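Local coordinates for protein fatty acid synthase 1, isoform A (Drosophila melanogaster, PDB 6FN6) that probably carries out the dehydratase, enoylreductase and ketoreductase steps of fatty acid synthesis as the modifying region of a multifunctional synthase, at residues V606-I611 with V893-D898; C637-E642 with K660-T665; P203-E208 with V233-G238; P57-N62 with I196-I201; E408-Y413 with T437-L442. One frame throughout, in Å; residues are numbered along the deposited sequence.

In the fold
Interactions 1 and 2 touch in the probable enoylreductase: both are largely buried, and V606 probably hydrogen-bonds to T664. Interaction 1 is a strand pair with an arginine lying over a tyrosine ring, whereas interaction 2 joins two loops through backbone carbonyls. Interactions 3 and 4 are partly buried and belong to the dehydratase, where P57 of interaction 4 packs on P203 of interaction 3. Interaction 4 is a strand seam with a salt bridge on one side, interaction 3 a histidine-to-turn bond beside two lysines. Interaction 5 stands alone, its nearest atoms about 43 Å from those of interactions 1 and 2 and farther from the rest, and joins a strand end and helix start to the neighbouring strand.

Interaction 1: residues V606-I611 with V893-D898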
# COMPACT_ATOMS: atom_id res chain seq x y z
N VAL A 606 41.51 10.25 11.70
CA VAL A 606 40.30 9.93 12.44
C VAL A 606 40.59 9.84 13.93
O VAL A 606 41.55 9.19 14.35
CB VAL A 606 39.68 8.61 11.93
CG1 VAL A 606 38.41 8.27 12.71
CG2 VAL A 606 39.38 8.71 10.44
N TYR A 607 39.76 10.52 14.72
CA TYR A 607 39.86 10.47 16.17
C TYR A 607 38.66 9.73 16.75
O TYR A 607 38.80 8.85 17.60
CB TYR A 607 39.94 11.87 16.76
CG TYR A 607 41.32 12.48 16.70
CD1 TYR A 607 41.90 12.80 15.48
CD2 TYR A 607 42.05 12.72 17.86
CE1 TYR A 607 43.17 13.36 15.41
CE2 TYR A 607 43.32 13.28 17.80
CZ TYR A 607 43.87 13.59 16.58
OH TYR A 607 45.13 14.15 16.51
N TYR A 608 37.47 10.09 16.27
CA TYR A 608 36.24 9.49 16.74
C TYR A 608 35.40 9.01 15.57
O TYR A 608 35.11 9.77 14.65
CB TYR A 608 35.45 10.48 17.59
CG TYR A 608 36.09 10.74 18.94
CD1 TYR A 608 37.07 11.71 19.09
CD2 TYR A 608 35.74 9.99 20.05
CE1 TYR A 608 37.67 11.94 20.31
CE2 TYR A 608 36.33 10.21 21.28
CZ TYR A 608 37.29 11.19 21.40
OH TYR A 608 37.88 11.41 22.62
N ALA A 609 35.02 7.73 15.59
CA ALA A 609 34.19 7.15 14.54
C ALA A 609 32.96 6.50 15.18
O ALA A 609 33.08 5.48 15.85
CB ALA A 609 34.98 6.13 13.74
N PRO A 610 31.78 7.10 14.97
CA PRO A 610 30.56 6.48 15.49
C PRO A 610 30.08 5.27 14.69
O PRO A 610 30.33 5.19 13.48
CB PRO A 610 29.52 7.61 15.40
CG PRO A 610 30.31 8.86 15.30
CD PRO A 610 31.55 8.50 14.56
N ILE A 611 29.41 4.35 15.36
CA ILE A 611 28.73 3.26 14.68
C ILE A 611 27.28 3.65 14.45
O ILE A 611 26.63 4.21 15.34
CB ILE A 611 28.81 1.94 15.47
CG1 ILE A 611 30.26 1.60 15.81
CG2 ILE A 611 28.18 0.80 14.69
CD1 ILE A 611 30.58 1.71 17.28
N VAL A 893 30.18 5.66 20.02
CA VAL A 893 31.39 6.17 19.39
C VAL A 893 32.64 5.36 19.75
O VAL A 893 32.82 4.95 20.90
CB VAL A 893 31.61 7.66 19.74
CG1 VAL A 893 32.71 8.25 18.87
CG2 VAL A 893 30.31 8.44 19.59
N ILE A 894 33.49 5.13 18.76
CA ILE A 894 34.77 4.46 18.99
C ILE A 894 35.90 5.48 19.05
O ILE A 894 36.09 6.27 18.12
CB ILE A 894 35.05 3.40 17.91
CG1 ILE A 894 34.10 2.22 18.09
CG2 ILE A 894 36.50 2.92 17.99
CD1 ILE A 894 34.14 1.21 16.97
N LYS A 895 36.64 5.45 20.15
CA LYS A 895 37.75 6.37 20.36
C LYS A 895 39.03 5.83 19.73
O LYS A 895 39.77 5.07 20.35
CB LYS A 895 37.96 6.59 21.87
CG LYS A 895 39.13 7.49 22.24
CD LYS A 895 39.69 7.10 23.60
CE LYS A 895 38.68 7.36 24.72
NZ LYS A 895 39.20 6.93 26.04
N VAL A 896 39.27 6.21 18.48
CA VAL A 896 40.46 5.78 17.77
C VAL A 896 41.68 6.49 18.34
O VAL A 896 42.73 5.88 18.57
CB VAL A 896 40.33 6.03 16.25
CG1 VAL A 896 41.53 5.47 15.52
CG2 VAL A 896 39.04 5.41 15.72
N ARG A 897 41.55 7.80 18.55
CA ARG A 897 42.62 8.61 19.12
C ARG A 897 42.07 9.53 20.21
O ARG A 897 40.98 10.09 20.07
CB ARG A 897 43.30 9.44 18.04
CG ARG A 897 43.93 8.62 16.93
CD ARG A 897 44.45 9.54 15.83
NE ARG A 897 45.46 10.48 16.33
CZ ARG A 897 46.77 10.36 16.15
NH1 ARG A 897 47.27 9.33 15.47
NH2 ARG A 897 47.58 11.27 16.66
N ASP A 898 42.83 9.70 21.28
CA ASP A 898 42.52 10.68 22.31
C ASP A 898 42.79 12.08 21.78
O ASP A 898 43.83 12.33 21.18
CB ASP A 898 43.33 10.42 23.58
CG ASP A 898 42.72 9.34 24.45
OD1 ASP A 898 41.53 9.46 24.81
OD2 ASP A 898 43.43 8.35 24.75
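Y607 and R897 bury the most surface in this contact, the arginine chain passing over one face of the tyrosine ring. R897 CB makes a CH-pi contact 3.9 Å from the ring centroid, and NE stands over the same face nearer the hydroxyl end, offset toward the rim and 3.5 Å from Y607 CZ. A bend at chi3 (59°) puts NE there, while the guanidinium plane stays 62° from that of the ring. D898 O meets the ring edge at Y607 CE2. The polar ends look elsewhere, Y607 OH to E900 and R897 NH2 to the carbonyl of K909. Y607 O takes a nearly straight bond from R897 N (3.1 Å) on a lone pair, and a weak one from V896 N. Beyond it the chains pair as antiparallel strands, A609 and I894 exchanging two backbone bonds. Y608 shares a face of the sheet with V893 and K895; V893 CG1 touches the edge of its ring at CD2 (3.7 Å), and the lysine chain runs alongside it. Near the other end, I611 CD1 meets I894 CD1 at 3.6 Å. Strand 601-611 breaks in a classic beta bulge, Y607 and Y608 both opposite A644, in what is probably the GroES-like part of the enoylreductase. M682 of helix 682-685 packs on both tyrosines, helix 876-885 covers I611 and I894, and S869 of strand 868-872 bonds to V893.

Interaction 2: residues C637-E642 with K660-T665; sequences CVLGLE and KSLATT
The flat carbonyl groups of C637, G640 and E642 receive donors of K660 and S661 at different tilts. K660 NZ reaches C637 O in the carbonyl plane, on a lone pair, at 2.6 Å. S661 N instead stands 44° out of the G640 carbonyl plane, 3.1 Å from the oxygen, and S661 OG gives a hydrogen bond to E642 O from above that carbonyl plane. The serine hydroxyl is set between its backbone N and carbonyl carbon (chi1 86°), which turns it to E642. The lysine chain runs extended until chi4 (-61°) folds NZ back to C637 O, and K660 CG packs 3.5 Å from C637 SG. An alanine in place of K660 would probably leave C637 O without its lysine partner and the sulfur without CG, though not CB, against it. The two loops lead into strands 642-646 and 665-669, both paired with strand 601-611 in the probable enoylreductase. A side chain on G640 would collide with S661 N and L662 N, while L639 O draws weak bonds from K660 N and L662 N. L662 is the centre of an inverse gamma turn; its CD2 lies 3.9 Å from L639 CB, and V572 of strand 570-574 touches both leucines.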
# COMPACT_ATOMS: atom_id res chain seq x y z
N CYS A 637 36.87 -2.49 2.89
CA CYS A 637 36.71 -1.44 3.89
C CYS A 637 35.43 -0.65 3.62
O CYS A 637 35.40 0.21 2.74
CB CYS A 637 37.92 -0.51 3.88
SG CYS A 637 37.72 1.05 4.78
N VAL A 638 34.36 -0.96 4.35
CA VAL A 638 33.06 -0.34 4.11
C VAL A 638 32.44 0.27 5.37
O VAL A 638 31.52 1.08 5.28
CB VAL A 638 32.09 -1.35 3.48
CG1 VAL A 638 32.59 -1.78 2.12
CG2 VAL A 638 31.92 -2.56 4.38
N LEU A 639 32.92 -0.12 6.54
CA LEU A 639 32.35 0.36 7.79
C LEU A 639 32.74 1.81 8.05
O LEU A 639 33.79 2.26 7.60
CB LEU A 639 32.81 -0.53 8.96
CG LEU A 639 32.44 -2.01 8.85
CD1 LEU A 639 33.11 -2.82 9.95
CD2 LEU A 639 30.93 -2.22 8.88
N GLY A 640 31.88 2.55 8.75
CA GLY A 640 32.18 3.93 9.09
C GLY A 640 31.48 4.93 8.19
O GLY A 640 31.87 5.10 7.04
N LEU A 641 30.46 5.60 8.72
CA LEU A 641 29.66 6.53 7.93
C LEU A 641 30.03 7.98 8.22
O LEU A 641 29.78 8.87 7.40
CB LEU A 641 28.18 6.30 8.22
CG LEU A 641 27.53 5.11 7.51
CD1 LEU A 641 26.14 4.88 8.08
CD2 LEU A 641 27.46 5.30 6.01
N GLU A 642 30.61 8.22 9.39
CA GLU A 642 30.98 9.57 9.80
C GLU A 642 32.14 9.54 10.78
O GLU A 642 32.50 8.47 11.29
CB GLU A 642 29.78 10.28 10.44
CG GLU A 642 29.28 9.59 11.70
CD GLU A 642 27.99 10.20 12.23
OE1 GLU A 642 27.82 11.43 12.14
OE2 GLU A 642 27.15 9.43 12.75
N LYS A 660 33.97 3.92 5.12
CA LYS A 660 35.42 3.93 5.34
C LYS A 660 35.89 4.91 6.41
O LYS A 660 37.07 5.27 6.45
CB LYS A 660 36.14 4.23 4.02
CG LYS A 660 35.78 3.28 2.88
CD LYS A 660 36.40 3.71 1.57
CE LYS A 660 36.16 2.67 0.48
NZ LYS A 660 36.76 1.34 0.81
N SER A 661 34.99 5.34 7.29
CA SER A 661 35.36 6.29 8.34
C SER A 661 35.88 5.55 9.57
O SER A 661 36.53 6.14 10.43
CB SER A 661 34.18 7.17 8.73
OG SER A 661 33.38 6.55 9.72
N LEU A 662 35.60 4.25 9.65
CA LEU A 662 36.02 3.46 10.79
C LEU A 662 37.43 2.96 10.54
O LEU A 662 37.68 1.76 10.44
CB LEU A 662 35.05 2.31 11.04
CG LEU A 662 35.24 1.54 12.36
CD1 LEU A 662 35.09 2.46 13.56
CD2 LEU A 662 34.24 0.39 12.44
N ALA A 663 38.35 3.91 10.43
CA ALA A 663 39.74 3.63 10.12
C ALA A 663 40.61 4.71 10.74
O ALA A 663 40.11 5.71 11.23
CB ALA A 663 39.95 3.57 8.61
N THR A 664 41.92 4.49 10.73
CA THR A 664 42.85 5.46 11.30
C THR A 664 42.87 6.74 10.46
O THR A 664 43.16 7.82 10.96
CB THR A 664 44.27 4.89 11.39
OG1 THR A 664 44.70 4.45 10.09
CG2 THR A 664 44.31 3.72 12.36
N THR A 665 42.55 6.60 9.17
CA THR A 665 42.49 7.74 8.27
C THR A 665 41.32 7.57 7.30
O THR A 665 40.93 6.45 6.98
CB THR A 665 43.79 7.91 7.46
OG1 THR A 665 44.21 6.64 6.95
CG2 THR A 665 44.89 8.49 8.34

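Interaction 3: residues P203-E208 with V233-G238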
# COMPACT_ATOMS: atom_id res chain seq x y z
N PRO A 203 1.96 -22.58 -23.98
CA PRO A 203 2.36 -23.95 -24.34
C PRO A 203 2.24 -24.26 -25.83
O PRO A 203 3.12 -24.91 -26.39
CB PRO A 203 1.38 -24.83 -23.54
CG PRO A 203 0.75 -23.92 -22.53
CD PRO A 203 0.76 -22.56 -23.13
N ALA A 204 1.17 -23.79 -26.46
CA ALA A 204 0.94 -24.05 -27.87
C ALA A 204 2.09 -23.52 -28.71
O ALA A 204 2.62 -24.21 -29.58
CB ALA A 204 -0.37 -23.43 -28.32
N LYS A 205 2.49 -22.28 -28.42
CA LYS A 205 3.58 -21.63 -29.12
C LYS A 205 4.90 -22.34 -28.86
O LYS A 205 5.77 -22.43 -29.73
CB LYS A 205 3.67 -20.17 -28.69
CG LYS A 205 4.70 -19.33 -29.43
CD LYS A 205 5.28 -18.28 -28.50
CE LYS A 205 5.68 -17.02 -29.24
NZ LYS A 205 6.17 -15.97 -28.29
N HIS A 206 5.06 -22.84 -27.63
CA HIS A 206 6.28 -23.50 -27.21
C HIS A 206 6.56 -24.75 -28.04
O HIS A 206 7.67 -24.94 -28.54
CB HIS A 206 6.20 -23.86 -25.73
CG HIS A 206 7.52 -24.18 -25.10
ND1 HIS A 206 8.43 -23.20 -24.76
CD2 HIS A 206 8.08 -25.36 -24.75
CE1 HIS A 206 9.50 -23.77 -24.23
NE2 HIS A 206 9.31 -25.08 -24.21
N PHE A 207 5.55 -25.60 -28.19
CA PHE A 207 5.73 -26.90 -28.84
C PHE A 207 5.78 -26.80 -30.36
O PHE A 207 6.39 -27.65 -31.01
CB PHE A 207 4.62 -27.86 -28.41
CG PHE A 207 4.69 -28.25 -26.96
CD1 PHE A 207 5.74 -29.01 -26.48
CD2 PHE A 207 3.70 -27.85 -26.07
CE1 PHE A 207 5.81 -29.37 -25.15
CE2 PHE A 207 3.76 -28.21 -24.74
CZ PHE A 207 4.82 -28.97 -24.28
N GLU A 208 5.16 -25.78 -30.93
CA GLU A 208 5.21 -25.60 -32.38
C GLU A 208 6.58 -25.03 -32.77
O GLU A 208 7.00 -25.14 -33.92
CB GLU A 208 4.09 -24.68 -32.87
CG GLU A 208 4.30 -23.19 -32.59
CD GLU A 208 3.18 -22.33 -33.14
OE1 GLU A 208 2.02 -22.50 -32.71
OE2 GLU A 208 3.47 -21.47 -34.01
N VAL A 233 13.11 -8.03 -18.98
CA VAL A 233 12.37 -9.19 -19.45
C VAL A 233 13.30 -10.33 -19.86
O VAL A 233 14.32 -10.11 -20.51
CB VAL A 233 11.44 -8.81 -20.63
CG1 VAL A 233 10.71 -10.03 -21.17
CG2 VAL A 233 10.45 -7.74 -20.20
N ILE A 234 12.95 -11.54 -19.45
CA ILE A 234 13.64 -12.75 -19.89
C ILE A 234 12.67 -13.51 -20.78
O ILE A 234 11.63 -13.97 -20.31
CB ILE A 234 14.11 -13.62 -18.71
CG1 ILE A 234 14.88 -12.80 -17.68
CG2 ILE A 234 14.99 -14.76 -19.21
CD1 ILE A 234 14.73 -13.34 -16.27
N LYS A 235 13.01 -13.67 -22.06
CA LYS A 235 12.10 -14.31 -23.00
C LYS A 235 12.75 -15.48 -23.74
O LYS A 235 13.82 -15.34 -24.34
CB LYS A 235 11.59 -13.29 -24.01
CG LYS A 235 10.41 -13.79 -24.83
CD LYS A 235 9.73 -12.66 -25.59
CE LYS A 235 8.58 -13.18 -26.43
NZ LYS A 235 7.58 -13.95 -25.62
N SER A 236 12.10 -16.64 -23.68
CA SER A 236 12.56 -17.81 -24.42
C SER A 236 11.37 -18.66 -24.84
O SER A 236 10.66 -19.22 -24.00
CB SER A 236 13.53 -18.64 -23.58
OG SER A 236 14.00 -19.76 -24.31
N ALA A 237 11.16 -18.76 -26.15
CA ALA A 237 10.07 -19.55 -26.71
C ALA A 237 8.72 -19.13 -26.11
O ALA A 237 8.30 -17.98 -26.27
CB ALA A 237 10.33 -21.03 -26.49
N GLY A 238 8.05 -20.05 -25.43
CA GLY A 238 6.70 -19.81 -24.94
C GLY A 238 6.64 -19.16 -23.57
O GLY A 238 5.56 -18.82 -23.09
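G238 N donates a hydrogen bond to H206 ND1, 3.2 Å long with an angle of 153° at the hydrogen. The donor lies only 4° out of the imidazole plane, at the ring edge, which is consistent with an ND1 that carries no proton. H206 CG is anti to the backbone N (chi1 -163°), and the ND1 edge of the ring lies beside the A237-G238 turn. A237 CB also approaches the ring, 3.4 Å from ND1 and 3.6 Å from CE1. The rings of W170, W166 and F173 also meet the histidine, those of W166 and F173 edge-to-face. A leucine in its place would probably leave G238 N without this acceptor and the turn less firmly tied to the helix. G238 itself sits close to the helix, where a side chain would run into H206 CB. One helix residue earlier, K205 reaches over the turn, its CD 4.1 Å from G238 CA. Its NZ ends 3.6 Å from K235 NZ, the two chains crossing at about a right angle. K235 has a salt bridge to E240, and weak, long ion pairs from both lysines to E114 would probably ease the repulsion. The turn joins strands 233-236 and 239-248 in the predicted C-terminal hotdog fold of the dehydratase, whose long helix 170-183 supplies W170 and F173.

Interaction 4: residues P57-N62 with I196-I201; sequences PVVMEN and IERAVI
The antiparallel pairing of V58-E61 with R198-I201 is the seam between the predicted N-terminal and C-terminal hotdog folds, consistent with the double hotdog of a dehydratase. M60 and A199 exchange two backbone bonds, I201 N bonds to V58 O, and N62 N continues the ladder to E197 O at 2.9 Å. On the face with V59 and V200, E61 and R198 run side by side, pointing the same way. E61 OE1 forms a salt bridge to R198 NH1 (2.9 Å), with the carboxylate turned 58° from the guanidinium plane. V59 CG1 lies over one face of that guanidinium, 3.9 Å from NE. R198 NH2 has a second partner in E113, and E197 OE2 lies a long 4.0 Å from NH1. On the other face, M60 CE meets I201 CD1 at 3.7 Å, V58 CG2 comes alongside the same methyl, and W42 of helix 34-48 packs on all three residues. E197 and R198 both face R242, a classic beta bulge. The seam is thus apolar on the helix side and mixed on the other, V59 and V200 giving way to E61 and R198; R198, bridged to E61 and E113 and only distantly to E197, would probably partly offset their negative charge.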
# COMPACT_ATOMS: atom_id res chain seq x y z
N PRO A 57 -2.78 -22.37 -21.58
CA PRO A 57 -1.94 -21.19 -21.35
C PRO A 57 -2.39 -20.39 -20.13
O PRO A 57 -3.59 -20.32 -19.85
CB PRO A 57 -2.11 -20.37 -22.63
CG PRO A 57 -3.45 -20.75 -23.14
CD PRO A 57 -3.64 -22.20 -22.77
N VAL A 58 -1.45 -19.81 -19.39
CA VAL A 58 -1.78 -19.06 -18.18
C VAL A 58 -0.92 -17.80 -18.05
O VAL A 58 0.11 -17.67 -18.71
CB VAL A 58 -1.65 -19.93 -16.92
CG1 VAL A 58 -2.60 -21.13 -16.99
CG2 VAL A 58 -0.20 -20.40 -16.74
N VAL A 59 -1.37 -16.88 -17.20
CA VAL A 59 -0.61 -15.68 -16.89
C VAL A 59 -0.51 -15.54 -15.37
O VAL A 59 -1.52 -15.34 -14.69
CB VAL A 59 -1.25 -14.43 -17.51
CG1 VAL A 59 -0.53 -13.17 -17.06
CG2 VAL A 59 -1.25 -14.53 -19.02
N MET A 60 0.70 -15.66 -14.85
CA MET A 60 0.94 -15.50 -13.42
C MET A 60 1.38 -14.08 -13.14
O MET A 60 2.11 -13.48 -13.93
CB MET A 60 1.98 -16.50 -12.94
CG MET A 60 1.65 -17.93 -13.27
SD MET A 60 2.72 -19.11 -12.45
CE MET A 60 2.48 -20.53 -13.50
N GLU A 61 0.95 -13.54 -12.01
CA GLU A 61 1.28 -12.16 -11.65
C GLU A 61 1.59 -12.02 -10.16
O GLU A 61 1.07 -12.76 -9.33
CB GLU A 61 0.13 -11.22 -12.02
CG GLU A 61 -0.15 -11.16 -13.51
CD GLU A 61 -1.33 -10.27 -13.84
OE1 GLU A 61 -1.13 -9.05 -13.97
OE2 GLU A 61 -2.46 -10.80 -13.96
N ASN A 62 2.46 -11.06 -9.85
CA ASN A 62 2.82 -10.75 -8.47
C ASN A 62 3.29 -11.99 -7.74
O ASN A 62 2.89 -12.24 -6.60
CB ASN A 62 1.63 -10.12 -7.74
CG ASN A 62 2.04 -9.48 -6.42
OD1 ASN A 62 3.06 -8.80 -6.33
ND2 ASN A 62 1.23 -9.70 -5.38
N ILE A 196 8.55 -12.11 -9.04
CA ILE A 196 8.40 -12.04 -10.48
C ILE A 196 7.07 -11.33 -10.74
O ILE A 196 6.02 -11.80 -10.31
CB ILE A 196 8.43 -13.42 -11.15
CG1 ILE A 196 9.71 -14.16 -10.77
CG2 ILE A 196 8.35 -13.27 -12.67
CD1 ILE A 196 9.82 -15.57 -11.33
N GLU A 197 7.14 -10.19 -11.42
CA GLU A 197 5.95 -9.37 -11.65
C GLU A 197 4.97 -10.08 -12.57
O GLU A 197 3.77 -10.13 -12.29
CB GLU A 197 6.35 -8.01 -12.24
CG GLU A 197 5.17 -7.09 -12.51
CD GLU A 197 4.89 -6.89 -13.98
OE1 GLU A 197 5.84 -6.57 -14.73
OE2 GLU A 197 3.72 -7.06 -14.40
N ARG A 198 5.48 -10.63 -13.67
CA ARG A 198 4.62 -11.29 -14.64
C ARG A 198 5.33 -12.46 -15.32
O ARG A 198 6.49 -12.37 -15.70
CB ARG A 198 4.14 -10.29 -15.69
CG ARG A 198 2.95 -10.74 -16.51
CD ARG A 198 2.61 -9.72 -17.58
NE ARG A 198 1.20 -9.78 -17.98
CZ ARG A 198 0.22 -9.11 -17.38
NH1 ARG A 198 0.47 -8.33 -16.34
NH2 ARG A 198 -1.03 -9.23 -17.82
N ALA A 199 4.60 -13.57 -15.47
CA ALA A 199 5.11 -14.74 -16.15
C ALA A 199 4.07 -15.27 -17.14
O ALA A 199 3.08 -15.86 -16.74
CB ALA A 199 5.49 -15.82 -15.15
N VAL A 200 4.31 -15.03 -18.42
CA VAL A 200 3.40 -15.48 -19.47
C VAL A 200 3.86 -16.83 -20.01
O VAL A 200 5.00 -16.96 -20.47
CB VAL A 200 3.29 -14.45 -20.60
CG1 VAL A 200 2.23 -14.86 -21.60
CG2 VAL A 200 2.99 -13.07 -20.03
N ILE A 201 2.98 -17.82 -19.95
CA ILE A 201 3.30 -19.16 -20.43
C ILE A 201 2.36 -19.51 -21.59
O ILE A 201 1.14 -19.49 -21.44
CB ILE A 201 3.20 -20.20 -19.30
CG1 ILE A 201 4.07 -19.77 -18.12
CG2 ILE A 201 3.63 -21.57 -19.81
CD1 ILE A 201 3.92 -20.63 -16.89

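Interaction 5: residues E408-Y413 with T437-L442; sequences ETLPTY and TRVLVL
E408 and V439 bond to each other twice, E408 N to V439 O and V439 N to E408 O, both 2.9 Å, an antiparallel hydrogen-bonded pair. They belong to strands 402-409 and 438-445 of a mixed sheet whose strand order is consistent with a class I methyltransferase fold, as in the pseudo-methyltransferase domain of animal fatty acid synthases. The bond from E408 N is nearly straight (174°). L410 N, at the first turn of helix 410-423, bonds to T437 O at 2.8 Å from 77° out of the carbonyl plane. T409 holds the N-cap position, and its O takes the bond from Y413 N. The carboxylate of E408 turns away to L383 N and S384 OG. T409 CG2 rests over one face of the R438 guanidinium, toward its rim and 3.9 Å from CZ. Y413 has CG anti to the backbone N (chi1 173°), on the side of the strand. V439 CG1 approaches its ring at CD2 (3.8 Å), while the hydroxyl bonds to E431. Tip to tip with the tyrosine, V441 makes a CH-pi contact, CG2 sitting over the ring face 3.8 Å from its centroid, and V441 CG1 touches Y413 OH at 3.5 Å.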
# COMPACT_ATOMS: atom_id res chain seq x y z
N GLU A 408 65.29 -35.57 28.70
CA GLU A 408 66.20 -35.72 29.83
C GLU A 408 66.66 -34.37 30.35
O GLU A 408 66.52 -33.36 29.66
CB GLU A 408 67.42 -36.56 29.42
CG GLU A 408 67.09 -37.95 28.91
CD GLU A 408 66.64 -38.89 30.00
OE1 GLU A 408 67.05 -38.70 31.16
OE2 GLU A 408 65.87 -39.83 29.70
N THR A 409 67.19 -34.36 31.56
CA THR A 409 67.85 -33.17 32.08
C THR A 409 69.27 -33.16 31.53
O THR A 409 69.95 -34.18 31.52
CB THR A 409 67.88 -33.15 33.62
OG1 THR A 409 68.67 -34.24 34.11
CG2 THR A 409 66.47 -33.26 34.18
N LEU A 410 69.71 -31.99 31.08
CA LEU A 410 71.00 -31.86 30.40
C LEU A 410 72.19 -32.31 31.25
O LEU A 410 73.02 -33.09 30.78
CB LEU A 410 71.21 -30.41 29.95
CG LEU A 410 72.46 -30.15 29.10
CD1 LEU A 410 72.55 -31.08 27.90
CD2 LEU A 410 72.48 -28.70 28.63
N PRO A 411 72.28 -31.83 32.50
CA PRO A 411 73.45 -32.26 33.29
C PRO A 411 73.55 -33.77 33.42
O PRO A 411 74.63 -34.33 33.22
CB PRO A 411 73.22 -31.60 34.65
CG PRO A 411 71.79 -31.21 34.67
CD PRO A 411 71.43 -30.90 33.26
N THR A 412 72.45 -34.44 33.74
CA THR A 412 72.45 -35.89 33.91
C THR A 412 72.73 -36.60 32.60
O THR A 412 73.53 -37.53 32.54
CB THR A 412 71.11 -36.39 34.48
OG1 THR A 412 70.04 -36.01 33.61
CG2 THR A 412 70.87 -35.83 35.87
N TYR A 413 72.06 -36.16 31.53
CA TYR A 413 72.21 -36.80 30.23
C TYR A 413 73.67 -36.80 29.79
O TYR A 413 74.13 -37.73 29.12
CB TYR A 413 71.35 -36.10 29.18
CG TYR A 413 71.59 -36.62 27.78
CD1 TYR A 413 71.25 -37.92 27.45
CD2 TYR A 413 72.17 -35.82 26.81
CE1 TYR A 413 71.47 -38.41 26.17
CE2 TYR A 413 72.40 -36.30 25.53
CZ TYR A 413 72.05 -37.60 25.22
OH TYR A 413 72.27 -38.08 23.96
N THR A 437 69.48 -27.06 30.74
CA THR A 437 69.13 -28.05 31.76
C THR A 437 68.21 -29.16 31.24
O THR A 437 67.89 -30.08 31.99
CB THR A 437 68.44 -27.40 32.99
OG1 THR A 437 67.36 -26.56 32.59
CG2 THR A 437 69.45 -26.60 33.80
N ARG A 438 67.77 -29.08 29.99
CA ARG A 438 66.94 -30.14 29.42
C ARG A 438 67.21 -30.33 27.93
O ARG A 438 67.63 -29.40 27.23
CB ARG A 438 65.45 -29.85 29.64
CG ARG A 438 64.98 -30.10 31.06
CD ARG A 438 63.48 -30.36 31.11
NE ARG A 438 63.06 -30.87 32.42
CZ ARG A 438 63.01 -32.15 32.75
NH1 ARG A 438 63.35 -33.09 31.87
NH2 ARG A 438 62.62 -32.51 33.96
N VAL A 439 66.98 -31.55 27.46
CA VAL A 439 67.26 -31.91 26.07
C VAL A 439 66.33 -33.02 25.60
O VAL A 439 65.98 -33.92 26.38
CB VAL A 439 68.75 -32.34 25.91
CG1 VAL A 439 69.07 -33.54 26.79
CG2 VAL A 439 69.07 -32.63 24.45
N LEU A 440 65.93 -32.97 24.34
CA LEU A 440 65.15 -34.05 23.74
C LEU A 440 66.08 -34.93 22.90
O LEU A 440 66.74 -34.45 21.97
CB LEU A 440 64.01 -33.50 22.89
CG LEU A 440 62.97 -34.52 22.41
CD1 LEU A 440 62.18 -35.10 23.58
CD2 LEU A 440 62.02 -33.89 21.39
N VAL A 441 66.14 -36.21 23.24
CA VAL A 441 67.06 -37.13 22.58
C VAL A 441 66.29 -38.18 21.79
O VAL A 441 65.42 -38.87 22.32
CB VAL A 441 67.99 -37.81 23.61
CG1 VAL A 441 69.00 -38.70 22.91
CG2 VAL A 441 68.69 -36.77 24.47
N LEU A 442 66.62 -38.30 20.51
CA LEU A 442 66.07 -39.36 19.67
C LEU A 442 67.13 -40.44 19.49
O LEU A 442 68.20 -40.19 18.92
CB LEU A 442 65.62 -38.80 18.32
CG LEU A 442 64.87 -39.77 17.40
CD1 LEU A 442 63.53 -40.17 18.00
CD2 LEU A 442 64.67 -39.16 16.03